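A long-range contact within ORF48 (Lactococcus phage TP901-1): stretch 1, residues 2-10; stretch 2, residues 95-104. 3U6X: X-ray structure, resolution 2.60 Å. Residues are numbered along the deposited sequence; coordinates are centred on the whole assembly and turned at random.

Stretch 1 2-10: FKFVLEHDS
Stretch 2 95-104: AKITKGYVFV

Residues 2-10 and 95-104 of ORF48, more than eighty positions apart in sequence, lie side by side as antiparallel β-strands, 3-8 and 97-102. Their N-to-C directions meet at 154° and their axes approach to 4.4 Å; together the stretches bury 895 Å². Phi and psi are extended through K3-E7 (about -111/128 on average), and the register pairs F4 with V102, V5 with Y101, L6 with G100 and E7 with K99, before a β-bulge shifts it by one so that H8 faces I97.

Wide and narrow pairs alternate. At the hydrogen-bonded pair V5-Y101 the CA atoms stand 5.3 Å apart, with V5 N donating to Y101 O (2.7 Å) and Y101 N to V5 O (3.1 Å). E7 N donates to K99 O at 2.7 Å, but the return bond to E7 O comes from T98 N (2.8 Å) rather than from K99, which accommodates the extra residue of the bulge; T98 has phi/psi -105/-25. F103 N extends the ladder beyond the strand, reaching K3 O at 3.1 Å and almost linearly. In the narrow pairs the CA atoms are 4.4-4.6 Å apart, close enough for CA-H...O contacts such as G100 CA to V5 O (3.2 Å).

The face bearing F4, L6, H8, I97 and V102 takes its shape from G100. F4 (chi1 t, chi2 86°) swings its ring back over the opposing backbone, bringing CE2 to 3.8 Å from G100 C and 3.5 Å from Y101 N, with Y101 O over one ring face. The glycine leaves the hollow that the ring occupies: an ideal CB on G100 would lie only 3.1 Å from F4 CE2. The same ring also packs against V102 (chi1 t), with F4 CD1 4.1 Å from V102 CG2. Across from the glycine, L6 (m, t) places CD2 4.0 Å from CG2 of I97, whose chi1 is m.

On the other face, V5 (chi1 t) is the bump beneath an aromatic lid. Y101, with chi1 p and chi2 87°, lays its ring over V5 so that V5 CB sits 4.0 Å from the ring centroid, a CH-pi contact over the face. The ring continues along the strand to E7 (m, t), where Y101 OH donates to OE1 at 2.8 Å near the ring plane, anchoring the lid at its polar tip. V5 also fills the space beside F103 (chi1 t), CG2 to CB at 3.8 Å. The extended K3 chain (all t) runs along the F103 ring, with CD 3.8 Å from CD1.

Past the bulge, D9 (chi1 p) turns its carboxylate back to receive K96 N on OD2 at 3.0 Å, while D9 N donates to K96 O at 3.3 Å. A95 points its methyl toward this turn, CB lying 3.4 Å from D9 OD2 and 3.7 Å from S10 CB. One water bridges H8 O (2.9 Å) and T98 OG1 (2.7 Å).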

# COMPACT_ATOMS: atom_id res chain seq x y z
N PHE V 2 13.01 -42.56 46.31
CA PHE V 2 14.38 -42.74 45.79
C PHE V 2 14.20 -42.95 44.28
O PHE V 2 14.82 -42.25 43.49
CB PHE V 2 15.00 -44.01 46.41
CG PHE V 2 16.40 -44.41 46.03
CD1 PHE V 2 17.48 -43.61 46.34
CD2 PHE V 2 16.66 -45.69 45.55
CE1 PHE V 2 18.79 -44.01 46.05
CE2 PHE V 2 17.97 -46.11 45.32
CZ PHE V 2 19.03 -45.26 45.55
N LYS V 3 13.28 -43.87 43.89
CA LYS V 3 12.94 -44.14 42.50
C LYS V 3 11.45 -43.84 42.30
O LYS V 3 10.60 -44.45 42.94
CB LYS V 3 13.28 -45.59 42.12
CG LYS V 3 13.57 -45.80 40.63
CD LYS V 3 14.51 -46.99 40.44
CE LYS V 3 14.90 -47.23 39.01
NZ LYS V 3 15.80 -48.41 38.89
N PHE V 4 11.16 -42.82 41.47
CA PHE V 4 9.81 -42.33 41.17
C PHE V 4 9.54 -42.39 39.67
O PHE V 4 10.45 -42.17 38.87
CB PHE V 4 9.67 -40.88 41.65
CG PHE V 4 8.26 -40.44 41.96
CD1 PHE V 4 7.70 -40.67 43.21
CD2 PHE V 4 7.51 -39.76 41.02
CE1 PHE V 4 6.40 -40.25 43.51
CE2 PHE V 4 6.20 -39.34 41.31
CZ PHE V 4 5.65 -39.60 42.55
N VAL V 5 8.29 -42.66 39.28
CA VAL V 5 7.90 -42.79 37.88
C VAL V 5 6.95 -41.68 37.47
O VAL V 5 5.91 -41.47 38.10
CB VAL V 5 7.28 -44.19 37.53
CG1 VAL V 5 6.95 -44.28 36.05
CG2 VAL V 5 8.18 -45.35 37.93
N LEU V 6 7.29 -40.98 36.38
CA LEU V 6 6.44 -39.94 35.82
C LEU V 6 5.98 -40.36 34.44
O LEU V 6 6.80 -40.50 33.52
CB LEU V 6 7.15 -38.59 35.74
CG LEU V 6 7.73 -38.00 37.02
CD1 LEU V 6 8.59 -36.79 36.69
CD2 LEU V 6 6.62 -37.60 38.00
N GLU V 7 4.68 -40.62 34.32
CA GLU V 7 4.06 -40.98 33.05
C GLU V 7 3.79 -39.67 32.33
O GLU V 7 3.43 -38.69 32.97
CB GLU V 7 2.77 -41.80 33.27
CG GLU V 7 3.05 -43.26 33.63
CD GLU V 7 1.86 -44.22 33.74
OE1 GLU V 7 2.07 -45.35 34.23
OE2 GLU V 7 0.74 -43.84 33.32
N HIS V 8 4.06 -39.61 31.02
CA HIS V 8 3.88 -38.36 30.27
C HIS V 8 3.28 -38.49 28.86
O HIS V 8 3.05 -39.59 28.39
CB HIS V 8 5.19 -37.57 30.24
CG HIS V 8 6.31 -38.28 29.56
ND1 HIS V 8 6.51 -38.18 28.20
CD2 HIS V 8 7.25 -39.10 30.07
CE1 HIS V 8 7.55 -38.95 27.92
NE2 HIS V 8 8.04 -39.51 29.01
N ASP V 9 3.01 -37.35 28.20
CA ASP V 9 2.39 -37.33 26.86
C ASP V 9 3.34 -37.27 25.67
O ASP V 9 2.88 -37.31 24.52
CB ASP V 9 1.34 -36.20 26.77
CG ASP V 9 1.84 -34.77 26.97
OD1 ASP V 9 0.98 -33.85 27.08
OD2 ASP V 9 3.08 -34.56 27.00
N SER V 10 4.66 -37.15 25.92
CA SER V 10 5.66 -37.07 24.85
C SER V 10 6.10 -38.43 24.34
O SER V 10 6.14 -39.42 25.06
CB SER V 10 6.89 -36.30 25.32
OG SER V 10 7.84 -36.13 24.28
N ALA V 95 6.58 -31.40 27.90
CA ALA V 95 5.56 -32.46 28.03
C ALA V 95 4.79 -32.26 29.29
O ALA V 95 5.21 -31.47 30.13
CB ALA V 95 6.21 -33.83 28.03
N LYS V 96 3.65 -32.95 29.42
CA LYS V 96 2.80 -32.89 30.60
C LYS V 96 2.88 -34.21 31.35
O LYS V 96 2.90 -35.27 30.71
CB LYS V 96 1.33 -32.66 30.18
CG LYS V 96 1.00 -31.25 29.75
CD LYS V 96 -0.49 -31.04 29.83
CE LYS V 96 -0.84 -29.61 30.07
NZ LYS V 96 -1.54 -29.03 28.91
N ILE V 97 2.91 -34.16 32.70
CA ILE V 97 2.89 -35.38 33.51
C ILE V 97 1.42 -35.83 33.54
O ILE V 97 0.54 -34.99 33.72
CB ILE V 97 3.48 -35.18 34.94
CG1 ILE V 97 4.90 -34.59 34.86
CG2 ILE V 97 3.48 -36.51 35.73
CD1 ILE V 97 5.27 -33.70 35.99
N THR V 98 1.18 -37.11 33.28
CA THR V 98 -0.18 -37.66 33.27
C THR V 98 -0.46 -38.50 34.52
O THR V 98 -1.62 -38.63 34.92
CB THR V 98 -0.47 -38.39 31.94
OG1 THR V 98 0.27 -39.61 31.86
CG2 THR V 98 -0.23 -37.51 30.72
N LYS V 99 0.61 -39.04 35.15
CA LYS V 99 0.55 -39.87 36.36
C LYS V 99 1.93 -39.92 36.98
O LYS V 99 2.93 -39.92 36.26
CB LYS V 99 0.10 -41.31 36.00
CG LYS V 99 -0.51 -42.09 37.17
CD LYS V 99 -0.83 -43.56 36.82
CE LYS V 99 -1.86 -43.76 35.73
NZ LYS V 99 -3.10 -42.96 35.94
N GLY V 100 1.97 -39.97 38.30
CA GLY V 100 3.20 -40.11 39.07
C GLY V 100 3.03 -41.06 40.23
O GLY V 100 2.01 -41.02 40.92
N TYR V 101 4.02 -41.94 40.45
CA TYR V 101 3.99 -42.94 41.53
C TYR V 101 5.41 -43.47 41.81
O TYR V 101 6.28 -43.39 40.94
CB TYR V 101 3.05 -44.13 41.17
CG TYR V 101 3.28 -44.72 39.79
CD1 TYR V 101 4.22 -45.73 39.59
CD2 TYR V 101 2.60 -44.23 38.67
CE1 TYR V 101 4.48 -46.24 38.32
CE2 TYR V 101 2.86 -44.73 37.40
CZ TYR V 101 3.81 -45.72 37.23
OH TYR V 101 4.07 -46.23 35.97
N VAL V 102 5.61 -44.04 43.02
CA VAL V 102 6.85 -44.68 43.43
C VAL V 102 7.00 -45.95 42.60
O VAL V 102 6.02 -46.63 42.29
CB VAL V 102 6.88 -45.00 44.95
CG1 VAL V 102 8.13 -45.80 45.33
CG2 VAL V 102 6.79 -43.70 45.77
N PHE V 103 8.23 -46.25 42.20
CA PHE V 103 8.56 -47.42 41.41
C PHE V 103 8.54 -48.70 42.29
O PHE V 103 9.13 -48.71 43.38
CB PHE V 103 9.93 -47.21 40.75
CG PHE V 103 10.39 -48.39 39.94
CD1 PHE V 103 11.44 -49.18 40.37
CD2 PHE V 103 9.76 -48.72 38.75
CE1 PHE V 103 11.88 -50.28 39.61
CE2 PHE V 103 10.18 -49.82 37.99
CZ PHE V 103 11.24 -50.59 38.43
N VAL V 104 7.84 -49.75 41.79
CA VAL V 104 7.75 -51.07 42.42
C VAL V 104 8.56 -52.06 41.56
O VAL V 104 8.15 -52.36 40.43
CB VAL V 104 6.29 -51.54 42.61
CG1 VAL V 104 6.23 -52.96 43.17
CG2 VAL V 104 5.51 -50.57 43.49
O HOH W 1 0.70 -40.80 29.47